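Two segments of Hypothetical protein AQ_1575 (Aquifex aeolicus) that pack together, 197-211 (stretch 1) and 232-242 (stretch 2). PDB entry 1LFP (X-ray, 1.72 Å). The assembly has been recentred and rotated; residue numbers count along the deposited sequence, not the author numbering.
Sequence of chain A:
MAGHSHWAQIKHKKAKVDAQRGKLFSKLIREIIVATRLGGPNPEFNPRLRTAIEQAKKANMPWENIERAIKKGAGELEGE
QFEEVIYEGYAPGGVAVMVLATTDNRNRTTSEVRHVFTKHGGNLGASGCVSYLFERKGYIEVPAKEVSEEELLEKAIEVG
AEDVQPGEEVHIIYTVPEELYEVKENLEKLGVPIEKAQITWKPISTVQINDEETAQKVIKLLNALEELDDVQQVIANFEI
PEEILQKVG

Stretch 1, residues 197-211: AQITWKPISTVQIND
Stretch 2, residues 232-242: QQVIANFEIPE

Two strands that run side by side need not be hydrogen-bonded along their whole length, and residues 197-211 and 232-242 of AQ_1575 illustrate how side chains can fill one part of such an interface while a backbone ladder closes the other. In the first part, strand 197-203 and strand 233-236 run nearly parallel, 13° apart, but their axes come no closer than 7.2 Å. Thr200 CA lies 7.8 Å from Gln233 CA, and Trp201 CA 6.9 Å from Ile235 CA, too far for main-chain pairing, so side chains occupy the gap.

Gln233 (phi/psi -143/144; chi1 m, chi2 t) points toward stretch 1 and sends its amide among Gln198, Ile199 and Thr200. Its terminal oxygen and nitrogen are probably interchanged in the model, which leaves the bonding there open. A second polar link runs through water 1, which lies 3.3 Å from Gln198 OE1 and 3.1 Å from Gln232 O and can donate to either, although more acceptors are in reach than it has protons. Gln198 reaches it with chi1 p and chi2 t.

Two residues on, Ile235 (chi1 m, chi2 117°, between wells) supplies hydrocarbon. Its CD1 meets Trp201 CB at 3.9 Å and approaches the indole obliquely, while its CG2 lies 4.1 Å from Pro203 CD. Trp201 has chi1 m and chi2 72°, its ring leading away from stretch 2. Pro203, C-gamma endo, then brings its CB within 3.5 Å of Asn237 CB, where the chains begin to converge.

After the loop at 204-206, the separation falls to that of a true sheet: Val207 CA is 4.7 Å from Phe238 CA, and Gln208 CA 4.3 Å from Glu239 CA. These are parallel bridges, and the bonding alternates as parallel geometry requires. Val207 (phi/psi -111/108) faces the other strand with both its polar backbone atoms: its N donates to Asn237 O at 2.7 Å (156° at the hydrogen), and its O accepts from Glu239 N, also at 2.7 Å but more bent at 131°. Glu239 (-135/106) does likewise, because its O receives Ile209 N at 2.6 Å, nearly straight at 169°. The pattern stops there: Ile209 O, 3.3 Å from Pro241 CD, is buried without a partner. Proline has no amide hydrogen to offer it.

Weaker C-H contacts supplement the ladder, with Thr206 CA 3.0 Å from Asn237 O and Gln208 CA 3.3 Å from Glu239 O.

Side chains divide between the two faces. Val207 and Phe238 share one, with Val207 CG1 4.4 Å from Phe238 CB. Gln208 (chi1 and chi2 m) and Glu239 (chi1 t, chi2 p) share the other, where Gln208 NE2 lies 3.1 Å from Glu239 CG. Glu239 OE1 accepts a weak hydrogen bond from Thr206 OG1 at 3.2 Å, Thr206 adopting chi1 p. Beyond the ladder, Ile209 (chi1 t, chi2 p) closes the apolar contact: its CG2 is a tight 3.0 Å from Ile240 CG2 and 4.3 Å from Phe238 CB.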

# COMPACT_ATOMS: atom_id res chain seq x y z
N ALA A 197 7.23 4.85 0.92
CA ALA A 197 7.86 4.59 -0.38
C ALA A 197 7.73 3.09 -0.65
O ALA A 197 8.36 2.27 0.01
CB ALA A 197 9.34 5.00 -0.36
N GLN A 198 6.93 2.71 -1.63
CA GLN A 198 6.75 1.29 -1.88
C GLN A 198 6.31 1.07 -3.32
O GLN A 198 5.90 1.99 -4.01
CB GLN A 198 5.66 0.74 -0.94
CG GLN A 198 4.33 1.51 -1.06
CD GLN A 198 3.25 1.06 -0.05
OE1 GLN A 198 3.54 0.39 0.94
NE2 GLN A 198 2.01 1.45 -0.31
N ILE A 199 6.34 -0.19 -3.74
CA ILE A 199 5.89 -0.54 -5.08
C ILE A 199 4.40 -0.82 -4.96
O ILE A 199 3.96 -1.54 -4.04
CB ILE A 199 6.63 -1.82 -5.57
CG1 ILE A 199 8.10 -1.51 -5.83
CG2 ILE A 199 5.92 -2.41 -6.79
CD1 ILE A 199 8.34 -0.54 -6.96
N THR A 200 3.61 -0.25 -5.87
CA THR A 200 2.17 -0.48 -5.87
C THR A 200 1.70 -0.66 -7.32
O THR A 200 2.51 -0.77 -8.24
CB THR A 200 1.42 0.70 -5.22
OG1 THR A 200 0.05 0.35 -5.03
CG2 THR A 200 1.50 1.96 -6.07
N TRP A 201 0.39 -0.73 -7.51
CA TRP A 201 -0.17 -0.87 -8.87
C TRP A 201 -1.10 0.33 -9.04
O TRP A 201 -1.75 0.71 -8.10
CB TRP A 201 -0.96 -2.16 -8.99
CG TRP A 201 -0.12 -3.34 -8.99
CD1 TRP A 201 0.55 -3.85 -7.92
CD2 TRP A 201 0.24 -4.14 -10.13
NE1 TRP A 201 1.33 -4.93 -8.33
CE2 TRP A 201 1.14 -5.13 -9.68
CE3 TRP A 201 -0.11 -4.13 -11.49
CZ2 TRP A 201 1.70 -6.09 -10.54
CZ3 TRP A 201 0.43 -5.09 -12.35
CH2 TRP A 201 1.33 -6.06 -11.87
N LYS A 202 -1.07 0.95 -10.22
CA LYS A 202 -1.88 2.14 -10.47
C LYS A 202 -2.86 1.88 -11.62
O LYS A 202 -2.47 1.38 -12.66
CB LYS A 202 -0.94 3.30 -10.86
CG LYS A 202 -1.64 4.64 -11.15
CD LYS A 202 -0.59 5.70 -11.52
CE LYS A 202 -1.17 7.15 -11.51
NZ LYS A 202 -1.64 7.58 -12.85
N PRO A 203 -4.15 2.21 -11.44
CA PRO A 203 -5.06 1.96 -12.57
C PRO A 203 -4.69 2.78 -13.80
O PRO A 203 -4.25 3.93 -13.68
CB PRO A 203 -6.44 2.36 -12.00
CG PRO A 203 -6.10 3.29 -10.90
CD PRO A 203 -4.86 2.73 -10.27
N ILE A 204 -4.86 2.18 -14.98
CA ILE A 204 -4.54 2.87 -16.22
C ILE A 204 -5.74 3.68 -16.67
O ILE A 204 -5.66 4.50 -17.60
CB ILE A 204 -4.16 1.87 -17.33
CG1 ILE A 204 -5.38 1.07 -17.77
CG2 ILE A 204 -3.10 0.88 -16.78
CD1 ILE A 204 -5.12 0.30 -19.09
N SER A 205 -6.87 3.42 -16.02
CA SER A 205 -8.11 4.12 -16.30
C SER A 205 -9.05 3.81 -15.15
O SER A 205 -8.83 2.85 -14.40
CB SER A 205 -8.72 3.62 -17.61
OG SER A 205 -9.75 4.51 -18.02
N THR A 206 -10.12 4.60 -15.01
CA THR A 206 -11.05 4.43 -13.91
C THR A 206 -12.48 4.15 -14.35
O THR A 206 -12.87 4.41 -15.50
CB THR A 206 -11.02 5.68 -13.00
OG1 THR A 206 -11.36 6.85 -13.78
CG2 THR A 206 -9.61 5.88 -12.38
N VAL A 207 -13.25 3.58 -13.43
CA VAL A 207 -14.64 3.24 -13.68
C VAL A 207 -15.55 4.15 -12.87
O VAL A 207 -15.63 4.03 -11.65
CB VAL A 207 -14.93 1.76 -13.33
CG1 VAL A 207 -14.29 1.40 -12.00
CG2 VAL A 207 -16.43 1.51 -13.26
N GLN A 208 -16.22 5.06 -13.56
CA GLN A 208 -17.13 6.03 -12.94
C GLN A 208 -18.32 5.31 -12.31
O GLN A 208 -19.04 4.57 -12.98
CB GLN A 208 -17.64 7.01 -13.99
CG GLN A 208 -16.55 7.64 -14.85
CD GLN A 208 -15.93 8.88 -14.23
OE1 GLN A 208 -14.89 9.37 -14.70
NE2 GLN A 208 -16.57 9.41 -13.19
N ILE A 209 -18.51 5.52 -11.01
CA ILE A 209 -19.62 4.89 -10.30
C ILE A 209 -20.48 5.97 -9.63
O ILE A 209 -20.11 6.53 -8.61
CB ILE A 209 -19.08 3.92 -9.24
CG1 ILE A 209 -20.21 3.44 -8.32
CG2 ILE A 209 -17.98 4.57 -8.46
CD1 ILE A 209 -21.23 2.56 -9.01
N ASN A 210 -21.64 6.23 -10.22
CA ASN A 210 -22.55 7.25 -9.71
C ASN A 210 -23.66 6.77 -8.77
O ASN A 210 -24.29 7.58 -8.10
CB ASN A 210 -23.15 8.02 -10.89
CG ASN A 210 -22.08 8.70 -11.74
OD1 ASN A 210 -21.31 9.53 -11.25
ND2 ASN A 210 -22.02 8.33 -13.02
N ASP A 211 -23.92 5.47 -8.73
CA ASP A 211 -24.95 4.95 -7.84
C ASP A 211 -24.41 4.94 -6.42
O ASP A 211 -23.53 4.15 -6.09
CB ASP A 211 -25.35 3.53 -8.24
CG ASP A 211 -26.02 3.48 -9.58
OD1 ASP A 211 -27.08 4.13 -9.74
OD2 ASP A 211 -25.49 2.81 -10.49
N GLN A 232 -1.61 -6.04 2.74
CA GLN A 232 -0.68 -4.91 2.80
C GLN A 232 -1.23 -3.72 2.02
O GLN A 232 -1.15 -2.56 2.46
CB GLN A 232 0.69 -5.23 2.18
CG GLN A 232 1.57 -6.25 2.92
CD GLN A 232 2.35 -5.66 4.09
OE1 GLN A 232 3.04 -4.63 3.99
NE2 GLN A 232 2.25 -6.33 5.21
N GLN A 233 -1.76 -4.01 0.84
CA GLN A 233 -2.28 -2.95 0.01
C GLN A 233 -3.51 -3.34 -0.75
O GLN A 233 -3.63 -4.45 -1.22
CB GLN A 233 -1.27 -2.53 -1.04
CG GLN A 233 0.04 -1.88 -0.54
CD GLN A 233 0.88 -1.42 -1.71
OE1 GLN A 233 2.04 -1.83 -1.88
NE2 GLN A 233 0.30 -0.56 -2.53
N VAL A 234 -4.42 -2.40 -0.92
CA VAL A 234 -5.62 -2.68 -1.71
C VAL A 234 -5.69 -1.55 -2.73
O VAL A 234 -5.59 -0.38 -2.35
CB VAL A 234 -6.88 -2.60 -0.87
CG1 VAL A 234 -8.07 -2.75 -1.76
CG2 VAL A 234 -6.88 -3.69 0.21
N ILE A 235 -5.85 -1.88 -4.00
CA ILE A 235 -5.92 -0.90 -5.10
C ILE A 235 -7.15 -1.15 -5.94
O ILE A 235 -7.47 -2.28 -6.27
CB ILE A 235 -4.69 -0.97 -6.04
CG1 ILE A 235 -3.38 -1.01 -5.23
CG2 ILE A 235 -4.66 0.28 -6.95
CD1 ILE A 235 -2.57 -2.31 -5.40
N ALA A 236 -7.88 -0.08 -6.26
CA ALA A 236 -9.07 -0.25 -7.09
C ALA A 236 -9.12 0.85 -8.13
O ALA A 236 -8.43 1.88 -7.99
CB ALA A 236 -10.33 -0.22 -6.23
N ASN A 237 -9.88 0.64 -9.19
CA ASN A 237 -9.94 1.65 -10.25
C ASN A 237 -11.26 2.41 -10.31
O ASN A 237 -11.63 2.91 -11.38
CB ASN A 237 -9.70 1.03 -11.63
CG ASN A 237 -10.79 0.08 -12.07
OD1 ASN A 237 -10.77 -0.39 -13.21
ND2 ASN A 237 -11.74 -0.21 -11.20
N PHE A 238 -11.97 2.48 -9.19
CA PHE A 238 -13.25 3.20 -9.19
C PHE A 238 -13.09 4.70 -9.33
O PHE A 238 -12.04 5.28 -9.06
CB PHE A 238 -14.02 2.93 -7.89
CG PHE A 238 -13.35 3.49 -6.65
CD1 PHE A 238 -13.24 4.88 -6.45
CD2 PHE A 238 -12.77 2.64 -5.73
CE1 PHE A 238 -12.55 5.39 -5.34
CE2 PHE A 238 -12.07 3.14 -4.62
CZ PHE A 238 -11.96 4.53 -4.43
N GLU A 239 -14.20 5.33 -9.72
CA GLU A 239 -14.26 6.78 -9.85
C GLU A 239 -15.59 7.17 -9.20
O GLU A 239 -16.65 6.91 -9.77
CB GLU A 239 -14.25 7.19 -11.32
CG GLU A 239 -14.06 8.68 -11.55
CD GLU A 239 -12.75 9.20 -10.99
OE1 GLU A 239 -11.75 8.46 -11.02
OE2 GLU A 239 -12.72 10.36 -10.54
N ILE A 240 -15.51 7.74 -8.00
CA ILE A 240 -16.70 8.15 -7.23
C ILE A 240 -16.79 9.67 -7.01
O ILE A 240 -15.80 10.32 -6.66
CB ILE A 240 -16.75 7.45 -5.83
CG1 ILE A 240 -15.48 7.75 -5.03
CG2 ILE A 240 -16.93 5.96 -5.99
CD1 ILE A 240 -15.50 9.05 -4.26
N PRO A 241 -17.98 10.25 -7.20
CA PRO A 241 -18.21 11.70 -7.03
C PRO A 241 -17.86 12.17 -5.62
O PRO A 241 -18.59 11.88 -4.68
CB PRO A 241 -19.70 11.86 -7.33
CG PRO A 241 -19.98 10.76 -8.30
CD PRO A 241 -19.21 9.60 -7.69
N GLU A 242 -16.75 12.90 -5.48
CA GLU A 242 -16.33 13.40 -4.17
C GLU A 242 -17.32 13.07 -3.05
O GLU A 242 -18.32 13.76 -2.87
CB GLU A 242 -16.11 14.91 -4.22
CG GLU A 242 -15.67 15.49 -2.88
CD GLU A 242 -14.44 14.80 -2.34
OE1 GLU A 242 -13.34 15.03 -2.88
OE2 GLU A 242 -14.57 14.02 -1.37
O HOH W 1 1.78 -1.69 2.75